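Local coordinates for copper homeostasis protein CutC (Streptococcus agalactiae, PDB 2BDQ) that may bind copper and is thought to take part in copper homeostasis in the cytoplasm, folding as a TIM barrel, at residues S56-I61 / S90-L95; V187-Y192 / A204-T210; I168-V172 / E198-K202. All blocks are in the same frame, centred on the assembly; numbering follows the deposited sequence.

Contact 1. Residues S56-I61 / S90-L95; sequences SVAVMI and SDALVL
A58, V59 and M60 run parallel to A92, L93 and V94, the short strand axes inclined at 32° and approaching to 4.4 Å. V59 is held by both its N and its O: the N donates to A92 O (2.8 Å) and the O accepts from V94 N (2.8 Å). I61 N continues the pattern to V94 O at 2.7 Å. At the start of the pairing V57 O takes D91 N at 3.0 Å, plus a weak bond from A92 N. D91 closes that end with its side chain: CG stands beside the backbone N (chi1 -63°), which carries OD2 to the N of V57, 3.0 Å off and met on the anti side of the carboxylate. H51 also bonds OD2, so this oxygen ties strand and helix together. On the face that carries A58, M60, A92 and V94, V94 CG2 rests on A58 CB at 3.8 Å, and the bent selenomethionine chain of M60 passes V94 at a slant, SE to CG1 4.2 Å. This is the right-handed beta-alpha-beta unit of a TIM barrel. These four residues face the barrel interior, where M60 touches C28 and V94 touches E26 and V122. V59 and L93 point outward, V59 onto I43 of helix 40-52 and L93 onto I82 and A85 of helix 72-87.

Contact 2. Residues V187-Y192 / A204-T210; sequences VTAENY and AHGTRIT
V187 packs against A204 and I209 where strand 203-206, the eighth of the TIM barrel, and the chain just after it meet the loop leading into helix 192-199. The tight part is apolar. V187 CG1, held anti to the backbone N (chi1 180°), lies 3.9 Å from A204 CB and equally far from I209 CD1, while Y192 CB closes the cluster at 4.0 Å from A204 CB. I209 starts away from the loop, but its CG1, also anti to N (chi1 -163°), swings CD1 back into this group. V187 CB additionally sits 3.3 Å from H205 O, and at the margin of the cluster a water joins V187 N to that same oxygen. The imidazole of H205 lies on the far side of its strand, where ND1 bonds E5.

Towards T188 and R208 the fit is looser. A189 N reaches R208 O through a weak bond, although A189 CB comes within 3.3 Å of I209 O, and the exposed R208 chain brings the edge of its guanidinium near T188 CG2. T188 OG1 accepts from E190 N, an ST turn within the loop. A second water donates to V187 O at 2.8 Å and accepts from R208 N at 2.7 Å.

Contact 3. Residues I168-V172 / E198-K202; sequences IKALV and ETGVK
I168 and V172, one turn apart on helix 165-175, present methyl groups to T199 at the end of helix 192-199 and V201 just beyond it. V172 CG2 meets V201 CG2 at 3.7 Å, the two side chains crossing at about a right angle. I168 CG2 lies against the same V201 methyl at 3.9 Å and touches T199 CB at a similar distance, so V201 CG2 fits against both helix residues. K169 flanks this group: its CG passes T199 O and its CD comes within 3.4 Å of E198 O, after which a bend at chi3 (80°) turns the chain so that NZ donates to a water that in turn donates to E198 O.

In the next shell, T199 OG1 sits between the backbone N and carbonyl carbon (chi1 59°), where it accepts from V201 N at 3.3 Å, an ST turn, and also bonds I195 O. G200 leaves the helix with positive phi (93°), turning the chain so that V201 reaches I181 and V183 of strand 180-183.

Direct contact therefore rests on methyl packing and on aliphatic carbons lying against the carbonyl oxygens of E198 and T199, and the polar link is carried by one water; K169 NZ and E198 OE2, 6.3 Å apart, probably interact only at long range.

How the contacts relate
From the N terminus, contact 1 comes first and stands by itself: its two segments close the loop that holds helix 72-87, joining the third and fourth barrel strands. Contact 3 opens next, at 168-172, and contact 2 opens at 187-192 before contact 3 closes at 198-202; contact 2 then closes at 204-210. The two therefore cross; their segments adjoin in sequence but make no other touch, the centres lying about 16 Å apart. Contact 3 ties helix 165-175 to the end of helix 192-199 on the outside of the barrel, and contact 2 ties the loop before that helix to strand 203-206 and the chain after it. Contacts 1 and 2 reach the same closed sheet, with centres about 19 Å apart.

Contact 1. Residues S56-I61 / S90-L95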
loop_
_atom_site.group_PDB
_atom_site.type_symbol
_atom_site.label_atom_id
_atom_site.label_comp_id
_atom_site.label_asym_id
_atom_site.label_seq_id
_atom_site.Cartn_x
_atom_site.Cartn_y
_atom_site.Cartn_z
ATOM N N SER A 56 -1.894 11.090 17.881
ATOM C CA SER A 56 -0.589 10.997 17.232
ATOM C C SER A 56 -0.598 9.957 16.129
ATOM O O SER A 56 -1.417 9.038 16.131
ATOM C CB SER A 56 0.491 10.640 18.255
ATOM O OG SER A 56 0.562 11.625 19.268
ATOM N N VAL A 57 0.347 10.102 15.207
ATOM C CA VAL A 57 0.463 9.216 14.058
ATOM C C VAL A 57 1.861 8.665 13.838
ATOM O O VAL A 57 2.792 9.424 13.629
ATOM C CB VAL A 57 0.067 9.959 12.773
ATOM C CG1 VAL A 57 0.044 8.992 11.591
ATOM C CG2 VAL A 57 -1.279 10.632 12.960
ATOM N N ALA A 58 2.000 7.345 13.868
ATOM C CA ALA A 58 3.291 6.701 13.633
ATOM C C ALA A 58 3.210 6.103 12.227
ATOM O O ALA A 58 2.400 5.212 11.974
ATOM C CB ALA A 58 3.533 5.600 14.666
ATOM N N VAL A 59 4.035 6.597 11.310
ATOM C CA VAL A 59 4.010 6.118 9.931
ATOM C C VAL A 59 4.928 4.935 9.649
ATOM O O VAL A 59 6.117 4.953 9.982
ATOM C CB VAL A 59 4.350 7.266 8.944
ATOM C CG1 VAL A 59 4.359 6.750 7.510
ATOM C CG2 VAL A 59 3.329 8.380 9.093
HETATM N N MSE A 60 4.361 3.908 9.023
HETATM C CA MSE A 60 5.110 2.710 8.666
HETATM C C MSE A 60 6.075 2.970 7.517
HETATM O O MSE A 60 5.703 3.524 6.480
HETATM C CB MSE A 60 4.154 1.577 8.265
HETATM C CG MSE A 60 4.120 0.417 9.244
HETATM SE SE MSE A 60 5.754 -0.625 9.141
HETATM C CE MSE A 60 4.997 -2.393 9.333
ATOM N N ILE A 61 7.324 2.571 7.717
ATOM C CA ILE A 61 8.350 2.723 6.700
ATOM C C ILE A 61 8.815 1.309 6.347
ATOM O O ILE A 61 9.705 0.753 6.997
ATOM C CB ILE A 61 9.567 3.530 7.213
ATOM C CG1 ILE A 61 9.120 4.900 7.729
ATOM C CG2 ILE A 61 10.600 3.664 6.097
ATOM C CD1 ILE A 61 8.560 5.823 6.657
ATOM N N SER A 90 4.590 13.883 10.435
ATOM C CA SER A 90 4.297 12.636 11.128
ATOM C C SER A 90 4.944 12.711 12.514
ATOM O O SER A 90 5.979 13.359 12.695
ATOM C CB SER A 90 4.851 11.446 10.346
ATOM O OG SER A 90 4.246 11.360 9.065
ATOM N N ASP A 91 4.330 12.049 13.487
ATOM C CA ASP A 91 4.829 12.064 14.856
ATOM C C ASP A 91 5.876 11.002 15.144
ATOM O O ASP A 91 6.705 11.173 16.041
ATOM C CB ASP A 91 3.660 11.905 15.817
ATOM C CG ASP A 91 2.680 13.048 15.715
ATOM O OD1 ASP A 91 3.041 14.173 16.130
ATOM O OD2 ASP A 91 1.562 12.829 15.199
ATOM N N ALA A 92 5.846 9.913 14.384
ATOM C CA ALA A 92 6.809 8.842 14.585
ATOM C C ALA A 92 6.994 8.012 13.322
ATOM O O ALA A 92 6.134 7.999 12.446
ATOM C CB ALA A 92 6.358 7.952 15.738
ATOM N N LEU A 93 8.125 7.318 13.243
ATOM C CA LEU A 93 8.430 6.469 12.104
ATOM C C LEU A 93 8.618 5.039 12.606
ATOM O O LEU A 93 9.279 4.814 13.621
ATOM C CB LEU A 93 9.697 6.974 11.412
ATOM C CG LEU A 93 9.704 8.472 11.076
ATOM C CD1 LEU A 93 11.062 8.855 10.497
ATOM C CD2 LEU A 93 8.586 8.803 10.093
ATOM N N VAL A 94 8.028 4.080 11.894
ATOM C CA VAL A 94 8.102 2.669 12.262
ATOM C C VAL A 94 8.875 1.909 11.185
ATOM O O VAL A 94 8.450 1.853 10.028
ATOM C CB VAL A 94 6.685 2.067 12.376
ATOM C CG1 VAL A 94 6.748 0.686 12.996
ATOM C CG2 VAL A 94 5.789 2.994 13.185
ATOM N N LEU A 95 10.012 1.328 11.557
ATOM C CA LEU A 95 10.816 0.588 10.592
ATOM C C LEU A 95 11.541 -0.582 11.251
ATOM O O LEU A 95 11.512 -0.740 12.472
ATOM C CB LEU A 95 11.842 1.515 9.936
ATOM C CG LEU A 95 12.992 2.044 10.799
ATOM C CD1 LEU A 95 14.106 2.565 9.907
ATOM C CD2 LEU A 95 12.494 3.138 11.715
#

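Contact 2. Residues V187-Y192 / A204-T210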
loop_
_atom_site.group_PDB
_atom_site.type_symbol
_atom_site.label_atom_id
_atom_site.label_comp_id
_atom_site.label_asym_id
_atom_site.label_seq_id
_atom_site.Cartn_x
_atom_site.Cartn_y
_atom_site.Cartn_z
ATOM N N VAL A 187 -2.993 -8.887 20.124
ATOM C CA VAL A 187 -3.363 -8.066 21.270
ATOM C C VAL A 187 -4.715 -7.418 20.991
ATOM O O VAL A 187 -4.839 -6.581 20.089
ATOM C CB VAL A 187 -2.318 -6.958 21.532
ATOM C CG1 VAL A 187 -2.735 -6.120 22.719
ATOM C CG2 VAL A 187 -0.955 -7.578 21.778
ATOM N N THR A 188 -5.725 -7.809 21.765
ATOM C CA THR A 188 -7.075 -7.278 21.602
ATOM C C THR A 188 -7.581 -6.576 22.861
ATOM O O THR A 188 -6.875 -6.478 23.862
ATOM C CB THR A 188 -8.079 -8.394 21.280
ATOM O OG1 THR A 188 -8.216 -9.252 22.419
ATOM C CG2 THR A 188 -7.606 -9.216 20.094
ATOM N N ALA A 189 -8.819 -6.097 22.802
ATOM C CA ALA A 189 -9.420 -5.410 23.934
ATOM C C ALA A 189 -9.733 -6.379 25.076
ATOM O O ALA A 189 -10.166 -5.964 26.153
ATOM C CB ALA A 189 -10.687 -4.697 23.495
ATOM N N GLU A 190 -9.510 -7.667 24.850
ATOM C CA GLU A 190 -9.793 -8.654 25.887
ATOM C C GLU A 190 -8.593 -9.112 26.679
ATOM O O GLU A 190 -8.742 -9.602 27.799
ATOM C CB GLU A 190 -10.457 -9.882 25.285
ATOM C CG GLU A 190 -11.880 -9.648 24.865
ATOM C CD GLU A 190 -12.547 -10.920 24.427
ATOM O OE1 GLU A 190 -12.568 -11.884 25.224
ATOM O OE2 GLU A 190 -13.050 -10.956 23.284
ATOM N N ASN A 191 -7.403 -8.967 26.112
ATOM C CA ASN A 191 -6.217 -9.414 26.823
ATOM C C ASN A 191 -5.149 -8.356 27.062
ATOM O O ASN A 191 -4.242 -8.573 27.857
ATOM C CB ASN A 191 -5.612 -10.626 26.100
ATOM C CG ASN A 191 -5.065 -10.291 24.709
ATOM O OD1 ASN A 191 -4.666 -11.191 23.970
ATOM N ND2 ASN A 191 -5.035 -9.006 24.355
ATOM N N TYR A 192 -5.271 -7.209 26.406
ATOM C CA TYR A 192 -4.264 -6.164 26.536
ATOM C C TYR A 192 -4.012 -5.702 27.970
ATOM O O TYR A 192 -2.869 -5.435 28.342
ATOM C CB TYR A 192 -4.610 -4.971 25.624
ATOM C CG TYR A 192 -5.459 -3.885 26.241
ATOM C CD1 TYR A 192 -4.875 -2.831 26.957
ATOM C CD2 TYR A 192 -6.847 -3.902 26.110
ATOM C CE1 TYR A 192 -5.656 -1.826 27.521
ATOM C CE2 TYR A 192 -7.633 -2.902 26.672
ATOM C CZ TYR A 192 -7.037 -1.872 27.373
ATOM O OH TYR A 192 -7.830 -0.894 27.928
ATOM N N ALA A 204 -0.060 -0.889 24.203
ATOM C CA ALA A 204 -0.566 -2.012 23.431
ATOM C C ALA A 204 -0.941 -1.590 22.016
ATOM O O ALA A 204 -1.556 -0.543 21.806
ATOM C CB ALA A 204 -1.771 -2.624 24.135
ATOM N N HIS A 205 -0.578 -2.440 21.059
ATOM C CA HIS A 205 -0.819 -2.217 19.638
ATOM C C HIS A 205 -1.740 -3.302 19.087
ATOM O O HIS A 205 -1.615 -4.469 19.452
ATOM C CB HIS A 205 0.527 -2.265 18.909
ATOM C CG HIS A 205 0.424 -2.288 17.416
ATOM N ND1 HIS A 205 0.616 -1.164 16.641
ATOM C CD2 HIS A 205 0.245 -3.314 16.549
ATOM C CE1 HIS A 205 0.568 -1.497 15.366
ATOM N NE2 HIS A 205 0.346 -2.797 15.281
ATOM N N GLY A 206 -2.653 -2.921 18.201
ATOM C CA GLY A 206 -3.548 -3.907 17.626
ATOM C C GLY A 206 -4.626 -3.355 16.711
ATOM O O GLY A 206 -5.009 -2.182 16.812
ATOM N N THR A 207 -5.111 -4.199 15.802
ATOM C CA THR A 207 -6.172 -3.796 14.886
ATOM C C THR A 207 -7.510 -3.861 15.610
ATOM O O THR A 207 -8.458 -3.171 15.239
ATOM C CB THR A 207 -6.252 -4.709 13.648
ATOM O OG1 THR A 207 -6.242 -6.085 14.056
ATOM C CG2 THR A 207 -5.093 -4.438 12.709
ATOM N N ARG A 208 -7.585 -4.694 16.643
ATOM C CA ARG A 208 -8.813 -4.820 17.421
ATOM C C ARG A 208 -8.532 -4.456 18.879
ATOM O O ARG A 208 -8.997 -5.136 19.795
ATOM C CB ARG A 208 -9.353 -6.250 17.361
ATOM C CG ARG A 208 -9.308 -6.895 15.994
ATOM C CD ARG A 208 -10.282 -8.056 15.931
ATOM N NE ARG A 208 -9.992 -8.949 14.816
ATOM C CZ ARG A 208 -8.993 -9.825 14.808
ATOM N NH1 ARG A 208 -8.190 -9.925 15.862
ATOM N NH2 ARG A 208 -8.792 -10.598 13.749
ATOM N N ILE A 209 -7.769 -3.385 19.077
ATOM C CA ILE A 209 -7.393 -2.924 20.409
ATOM C C ILE A 209 -8.603 -2.377 21.175
ATOM O O ILE A 209 -8.608 -2.341 22.406
ATOM C CB ILE A 209 -6.283 -1.832 20.313
ATOM C CG1 ILE A 209 -5.591 -1.653 21.666
ATOM C CG2 ILE A 209 -6.874 -0.512 19.826
ATOM C CD1 ILE A 209 -4.744 -2.843 22.073
ATOM N N THR A 210 -9.630 -1.966 20.436
ATOM C CA THR A 210 -10.853 -1.423 21.026
ATOM C C THR A 210 -12.083 -2.273 20.701
ATOM O O THR A 210 -12.853 -2.568 21.640
ATOM C CB THR A 210 -11.114 0.020 20.547
ATOM O OG1 THR A 210 -11.140 0.061 19.112
ATOM C CG2 THR A 210 -10.027 0.949 21.059
HETATM O O HOH W 1 -2.019 -6.602 18.027
HETATM O O HOH W 2 -5.801 -6.581 17.439
#

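Contact 3. Residues I168-V172 / E198-K202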
loop_
_atom_site.group_PDB
_atom_site.type_symbol
_atom_site.label_atom_id
_atom_site.label_comp_id
_atom_site.label_asym_id
_atom_site.label_seq_id
_atom_site.Cartn_x
_atom_site.Cartn_y
_atom_site.Cartn_z
ATOM N N ILE A 168 8.647 -11.499 27.593
ATOM C CA ILE A 168 8.356 -10.083 27.430
ATOM C C ILE A 168 8.702 -9.314 28.701
ATOM O O ILE A 168 9.215 -8.198 28.633
ATOM C CB ILE A 168 6.875 -9.868 27.047
ATOM C CG1 ILE A 168 6.626 -10.469 25.661
ATOM C CG2 ILE A 168 6.536 -8.383 27.034
ATOM C CD1 ILE A 168 5.190 -10.353 25.163
ATOM N N LYS A 169 8.457 -9.919 29.860
ATOM C CA LYS A 169 8.767 -9.238 31.105
ATOM C C LYS A 169 10.267 -9.091 31.284
ATOM O O LYS A 169 10.752 -8.072 31.793
ATOM C CB LYS A 169 8.170 -9.965 32.313
ATOM C CG LYS A 169 8.345 -9.140 33.586
ATOM C CD LYS A 169 7.357 -9.497 34.688
ATOM C CE LYS A 169 7.778 -10.744 35.433
ATOM N NZ LYS A 169 7.015 -10.907 36.698
ATOM N N ALA A 170 11.007 -10.109 30.862
ATOM C CA ALA A 170 12.464 -10.078 30.969
ATOM C C ALA A 170 13.027 -8.946 30.101
ATOM O O ALA A 170 14.008 -8.295 30.478
ATOM C CB ALA A 170 13.051 -11.417 30.531
ATOM N N LEU A 171 12.404 -8.720 28.944
ATOM C CA LEU A 171 12.843 -7.665 28.030
ATOM C C LEU A 171 12.554 -6.291 28.621
ATOM O O LEU A 171 13.362 -5.370 28.499
ATOM C CB LEU A 171 12.149 -7.815 26.669
ATOM C CG LEU A 171 12.582 -9.045 25.867
ATOM C CD1 LEU A 171 11.825 -9.114 24.544
ATOM C CD2 LEU A 171 14.082 -8.975 25.612
ATOM N N VAL A 172 11.400 -6.165 29.264
ATOM C CA VAL A 172 11.016 -4.911 29.894
ATOM C C VAL A 172 11.975 -4.576 31.031
ATOM O O VAL A 172 12.410 -3.436 31.172
ATOM C CB VAL A 172 9.606 -4.987 30.476
ATOM C CG1 VAL A 172 9.318 -3.727 31.277
ATOM C CG2 VAL A 172 8.596 -5.161 29.367
ATOM N N GLU A 198 0.937 -8.093 33.762
ATOM C CA GLU A 198 1.807 -9.228 34.063
ATOM C C GLU A 198 3.215 -9.081 33.493
ATOM O O GLU A 198 4.115 -9.845 33.850
ATOM C CB GLU A 198 1.187 -10.529 33.538
ATOM C CG GLU A 198 -0.152 -10.877 34.160
ATOM C CD GLU A 198 -0.066 -11.115 35.664
ATOM O OE1 GLU A 198 -0.908 -10.560 36.398
ATOM O OE2 GLU A 198 0.834 -11.855 36.108
ATOM N N THR A 199 3.413 -8.105 32.615
ATOM C CA THR A 199 4.723 -7.909 32.007
ATOM C C THR A 199 5.357 -6.569 32.352
ATOM O O THR A 199 6.574 -6.412 32.259
ATOM C CB THR A 199 4.640 -8.000 30.466
ATOM O OG1 THR A 199 3.727 -7.008 29.985
ATOM C CG2 THR A 199 4.166 -9.386 30.031
ATOM N N GLY A 200 4.528 -5.610 32.748
ATOM C CA GLY A 200 5.038 -4.295 33.069
ATOM C C GLY A 200 4.979 -3.381 31.855
ATOM O O GLY A 200 5.459 -2.249 31.904
ATOM N N VAL A 201 4.404 -3.875 30.759
ATOM C CA VAL A 201 4.269 -3.089 29.530
ATOM C C VAL A 201 3.141 -2.073 29.714
ATOM O O VAL A 201 2.118 -2.392 30.309
ATOM C CB VAL A 201 3.939 -4.006 28.320
ATOM C CG1 VAL A 201 3.633 -3.162 27.083
ATOM C CG2 VAL A 201 5.116 -4.942 28.046
ATOM N N LYS A 202 3.328 -0.851 29.213
ATOM C CA LYS A 202 2.310 0.191 29.342
ATOM C C LYS A 202 1.702 0.639 28.016
ATOM O O LYS A 202 0.929 1.603 27.979
ATOM C CB LYS A 202 2.884 1.421 30.053
ATOM C CG LYS A 202 3.399 1.147 31.450
ATOM C CD LYS A 202 4.877 0.807 31.416
ATOM C CE LYS A 202 5.743 2.045 31.675
ATOM N NZ LYS A 202 5.385 3.219 30.821
HETATM O O HOH W 3 4.954 -12.229 35.221
#